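Local coordinates for protein 2,3-dihydroxybenzoate-AMP ligase (Mycobacterium smegmatis, PDB 5KEI) that belongs to the ANL superfamily of AMP-binding enzymes and combines an AMP-binding region with an AMP-binding C-terminal domain, at residues Ile388-Glu391 against Val392-Val396; Pro509-Leu512 against Ala513-His516. All coordinates share one frame; numbering follows the deposited sequence.

Contact 1 of 2, residues Ile388-Glu391 against Val392-Val396; sequences IVDE and VGNEV
Asp-390 meets Val-392, Gly-393 and Asn-394 across a tight reversal at the end of strand 385-389. The motif is a 3:5 beta-hairpin turn: a type I turn over Glu-391 and Val-392, followed by Gly-393 in the G1-bulge position. Gly-393 has a phi of 120°, a region open mainly to glycine.

The backbone closes the turn. Asp-390 N donates to Asn-394 O (2.9 Å), and Val-396 N donates to Ile-388 O (3.0 Å). Between these bonds, Val-389 and Glu-395 form a single non-hydrogen-bonded bridge. Gly-393 N adds a weak bond to Asp-390 O.

The Asp-390 carboxylate folds back onto the amides of the turn. Its CG sits between the backbone N and the carbonyl carbon (chi1 57°), which brings OD1 over them. Asp-390 OD1 accepts from Gly-393 N at 2.8 Å, nearly along its C-O axis. Asn-394 N reaches Asp-390 OD1 at 3.0 Å from above the carboxylate plane, on the same face. The weak bond from Val-392 N makes this an Asx turn. Two sound bonds and one weak one converge on this oxygen and should limit rotation of the carboxylate.

Apolar contacts lie at the strand end. Ile-388 CG2 touches Val-396 CG2 at 3.7 Å, and Ile-388 packs on Val-438 of strand 432-440. Val-396 CG1 lies over the 389-390 peptide, 3.5 Å from Val-389 C.

The backbone carbonyl Glu-391 O accepts a hydrogen bond from Lys-546 NZ. Glu-395 bends back at chi2 (71°), and its OE2 takes a weak bond from Ile-388 N at 3.4 Å.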
loop_
_atom_site.group_PDB
_atom_site.type_symbol
_atom_site.label_atom_id
_atom_site.label_comp_id
_atom_site.label_asym_id
_atom_site.label_seq_id
_atom_site.Cartn_x
_atom_site.Cartn_y
_atom_site.Cartn_z
ATOM N N ILE A 388 3.200 14.722 15.145
ATOM C CA ILE A 388 4.297 15.280 14.385
ATOM C C ILE A 388 5.442 15.509 15.374
ATOM O O ILE A 388 5.343 16.357 16.270
ATOM C CB ILE A 388 3.888 16.579 13.672
ATOM C CG1 ILE A 388 2.647 16.327 12.804
ATOM C CG2 ILE A 388 5.034 17.095 12.828
ATOM C CD1 ILE A 388 2.232 17.502 11.937
ATOM N N VAL A 389 6.512 14.725 15.240
ATOM C CA VAL A 389 7.552 14.705 16.275
ATOM C C VAL A 389 8.928 15.136 15.772
ATOM O O VAL A 389 9.196 15.139 14.574
ATOM C CB VAL A 389 7.689 13.290 16.929
ATOM C CG1 VAL A 389 6.344 12.805 17.439
ATOM C CG2 VAL A 389 8.290 12.290 15.958
ATOM N N ASP A 390 9.800 15.502 16.704
ATOM C CA ASP A 390 11.176 15.847 16.361
ATOM C C ASP A 390 12.092 14.638 16.455
ATOM O O ASP A 390 11.646 13.515 16.684
ATOM C CB ASP A 390 11.697 16.975 17.255
ATOM C CG ASP A 390 11.611 16.647 18.734
ATOM O OD1 ASP A 390 12.043 15.548 19.144
ATOM O OD2 ASP A 390 11.092 17.498 19.493
ATOM N N GLU A 391 13.384 14.891 16.283
ATOM C CA GLU A 391 14.390 13.839 16.177
ATOM C C GLU A 391 14.666 13.197 17.527
ATOM O O GLU A 391 15.173 12.077 17.609
ATOM C CB GLU A 391 15.682 14.396 15.565
ATOM C CG GLU A 391 16.033 15.836 15.968
ATOM C CD GLU A 391 15.177 16.918 15.282
ATOM O OE1 GLU A 391 14.939 16.803 14.055
ATOM O OE2 GLU A 391 14.767 17.894 15.964
ATOM N N VAL A 392 14.301 13.901 18.588
ATOM C CA VAL A 392 14.340 13.314 19.920
ATOM C C VAL A 392 13.128 12.408 20.149
ATOM O O VAL A 392 13.227 11.392 20.826
ATOM C CB VAL A 392 14.373 14.397 21.017
ATOM C CG1 VAL A 392 14.748 13.778 22.345
ATOM C CG2 VAL A 392 15.348 15.508 20.652
ATOM N N GLY A 393 11.982 12.785 19.585
ATOM C CA GLY A 393 10.758 12.022 19.744
ATOM C C GLY A 393 9.638 12.813 20.402
ATOM O O GLY A 393 8.644 12.243 20.850
ATOM N N ASN A 394 9.790 14.133 20.455
ATOM C CA ASN A 394 8.820 14.982 21.139
ATOM C C ASN A 394 7.824 15.653 20.200
ATOM O O ASN A 394 8.121 15.890 19.035
ATOM C CB ASN A 394 9.552 16.048 21.947
ATOM C CG ASN A 394 10.191 15.490 23.197
ATOM O OD1 ASN A 394 11.408 15.586 23.378
ATOM N ND2 ASN A 394 9.370 14.909 24.075
ATOM N N GLU A 395 6.647 15.979 20.716
ATOM C CA GLU A 395 5.649 16.675 19.919
ATOM C C GLU A 395 6.155 18.071 19.548
ATOM O O GLU A 395 6.432 18.892 20.430
ATOM C CB GLU A 395 4.324 16.763 20.685
ATOM C CG GLU A 395 3.093 16.959 19.798
ATOM C CD GLU A 395 2.740 15.710 18.998
ATOM O OE1 GLU A 395 3.321 14.641 19.296
ATOM O OE2 GLU A 395 1.891 15.794 18.076
ATOM N N VAL A 396 6.291 18.333 18.249
ATOM C CA VAL A 396 6.789 19.628 17.789
ATOM C C VAL A 396 5.752 20.708 18.056
ATOM O O VAL A 396 4.565 20.405 18.206
ATOM C CB VAL A 396 7.151 19.645 16.270
ATOM C CG1 VAL A 396 8.102 18.513 15.920
ATOM C CG2 VAL A 396 5.893 19.640 15.397
#

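Contact 2 of 2, residues Pro509-Leu512 against Ala513-His516; sequences PVSL and AELH
Val-510 packs over the first turn of helix 512-521 and meets Leu-515, with Val-510 CG1 3.8 Å from Leu-515 CG. This is the tight, inward side. Both side chains also touch His-479, and Leu-515 reaches Leu-533 of strand 532-535. A second close contact lies at a more open position. The Leu-512 and His-516 side chains cross at a slant, with Leu-512 CG 3.4 Å from His-516 CD2. Leu-512 O lies at the ring edge and accepts His-516 N at 2.7 Å. The ring itself is held by the bond from His-516 NE2 to Pro-530 O. Leu-515 N donates to Ser-511 O at 3.1 Å, the first regular helical bond.

The solvent side is looser. Ala-513 and Glu-514 are exposed, and the polar bonds of Glu-514 are weak. Its CG stands beside its backbone N (chi1 -70°), which turns the carboxylate back toward the helix start. Glu-514 OE1 takes a weak bond from Ser-511 N at 3.3 Å. In return Glu-514 N gives a weak bond to Ser-511 OG at 3.4 Å. Ser-511 is the N-cap, and these reciprocal bonds make a capping box. The Val-510 to Leu-515 contact is the hydrophobic staple of a helix N terminus.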
loop_
_atom_site.group_PDB
_atom_site.type_symbol
_atom_site.label_atom_id
_atom_site.label_comp_id
_atom_site.label_asym_id
_atom_site.label_seq_id
_atom_site.Cartn_x
_atom_site.Cartn_y
_atom_site.Cartn_z
ATOM N N PRO A 509 27.726 -14.186 15.022
ATOM C CA PRO A 509 28.027 -12.950 14.302
ATOM C C PRO A 509 28.766 -13.193 12.993
ATOM O O PRO A 509 29.281 -14.278 12.724
ATOM C CB PRO A 509 28.888 -12.163 15.297
ATOM C CG PRO A 509 29.425 -13.172 16.222
ATOM C CD PRO A 509 28.377 -14.223 16.341
ATOM N N VAL A 510 28.781 -12.157 12.170
ATOM C CA VAL A 510 29.345 -12.213 10.839
ATOM C C VAL A 510 30.409 -11.126 10.764
ATOM O O VAL A 510 30.250 -10.072 11.369
ATOM C CB VAL A 510 28.225 -12.038 9.779
ATOM C CG1 VAL A 510 28.699 -11.275 8.573
ATOM C CG2 VAL A 510 27.638 -13.399 9.390
ATOM N N SER A 511 31.508 -11.384 10.061
ATOM C CA SER A 511 32.592 -10.404 9.971
ATOM C C SER A 511 32.251 -9.261 9.019
ATOM O O SER A 511 31.367 -9.393 8.175
ATOM C CB SER A 511 33.887 -11.076 9.519
ATOM O OG SER A 511 33.826 -11.414 8.145
ATOM N N LEU A 512 32.965 -8.149 9.152
ATOM C CA LEU A 512 32.730 -6.990 8.307
ATOM C C LEU A 512 32.909 -7.363 6.841
ATOM O O LEU A 512 32.177 -6.888 5.974
ATOM C CB LEU A 512 33.671 -5.846 8.682
ATOM C CG LEU A 512 33.501 -4.516 7.930
ATOM C CD1 LEU A 512 32.220 -3.804 8.371
ATOM C CD2 LEU A 512 34.719 -3.597 8.085
ATOM N N ALA A 513 33.872 -8.233 6.563
ATOM C CA ALA A 513 34.162 -8.587 5.184
ATOM C C ALA A 513 33.021 -9.390 4.582
ATOM O O ALA A 513 32.743 -9.290 3.393
ATOM C CB ALA A 513 35.465 -9.354 5.088
ATOM N N GLU A 514 32.345 -10.180 5.403
ATOM C CA GLU A 514 31.168 -10.888 4.922
ATOM C C GLU A 514 30.024 -9.902 4.649
ATOM O O GLU A 514 29.424 -9.928 3.571
ATOM C CB GLU A 514 30.758 -11.978 5.916
ATOM C CG GLU A 514 31.762 -13.148 5.960
ATOM C CD GLU A 514 31.856 -13.839 7.323
ATOM O OE1 GLU A 514 30.842 -13.882 8.060
ATOM O OE2 GLU A 514 32.954 -14.341 7.652
ATOM N N LEU A 515 29.752 -9.011 5.594
ATOM C CA LEU A 515 28.764 -7.956 5.378
ATOM C C LEU A 515 29.107 -7.108 4.154
ATOM O O LEU A 515 28.218 -6.732 3.392
ATOM C CB LEU A 515 28.640 -7.071 6.620
ATOM C CG LEU A 515 27.828 -7.710 7.753
ATOM C CD1 LEU A 515 27.723 -6.809 8.976
ATOM C CD2 LEU A 515 26.443 -8.078 7.258
ATOM N N HIS A 516 30.393 -6.808 3.966
ATOM C CA HIS A 516 30.853 -6.090 2.769
ATOM C C HIS A 516 30.530 -6.863 1.483
ATOM O O HIS A 516 30.065 -6.291 0.504
ATOM C CB HIS A 516 32.364 -5.818 2.845
ATOM C CG HIS A 516 32.720 -4.502 3.466
ATOM N ND1 HIS A 516 33.423 -3.524 2.790
ATOM C CD2 HIS A 516 32.476 -3.998 4.698
ATOM C CE1 HIS A 516 33.595 -2.484 3.582
ATOM N NE2 HIS A 516 33.025 -2.743 4.748
#

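Overall arrangement
Both contacts are local, and each joins neighbouring residues of one continuous run. Contact 1 comes first. It reverses the chain after strand 385-389, an edge strand of the four-stranded antiparallel sheet that also holds strands 402-407, 432-440 and 450-455. It opens the loop that leads to strand 402-407, the next strand of that sheet. Contact 2 follows about a hundred residues later. It starts helix 512-521 after strand 498-505, in the C-terminal domain. The two run in series, and neither nests in nor crosses the other. The centres of contacts 1 and 2 are 34 Å apart. Lys-546, from beyond contact 2, returns to contact 1. Contact 2 ties its helix start to strand 532-535.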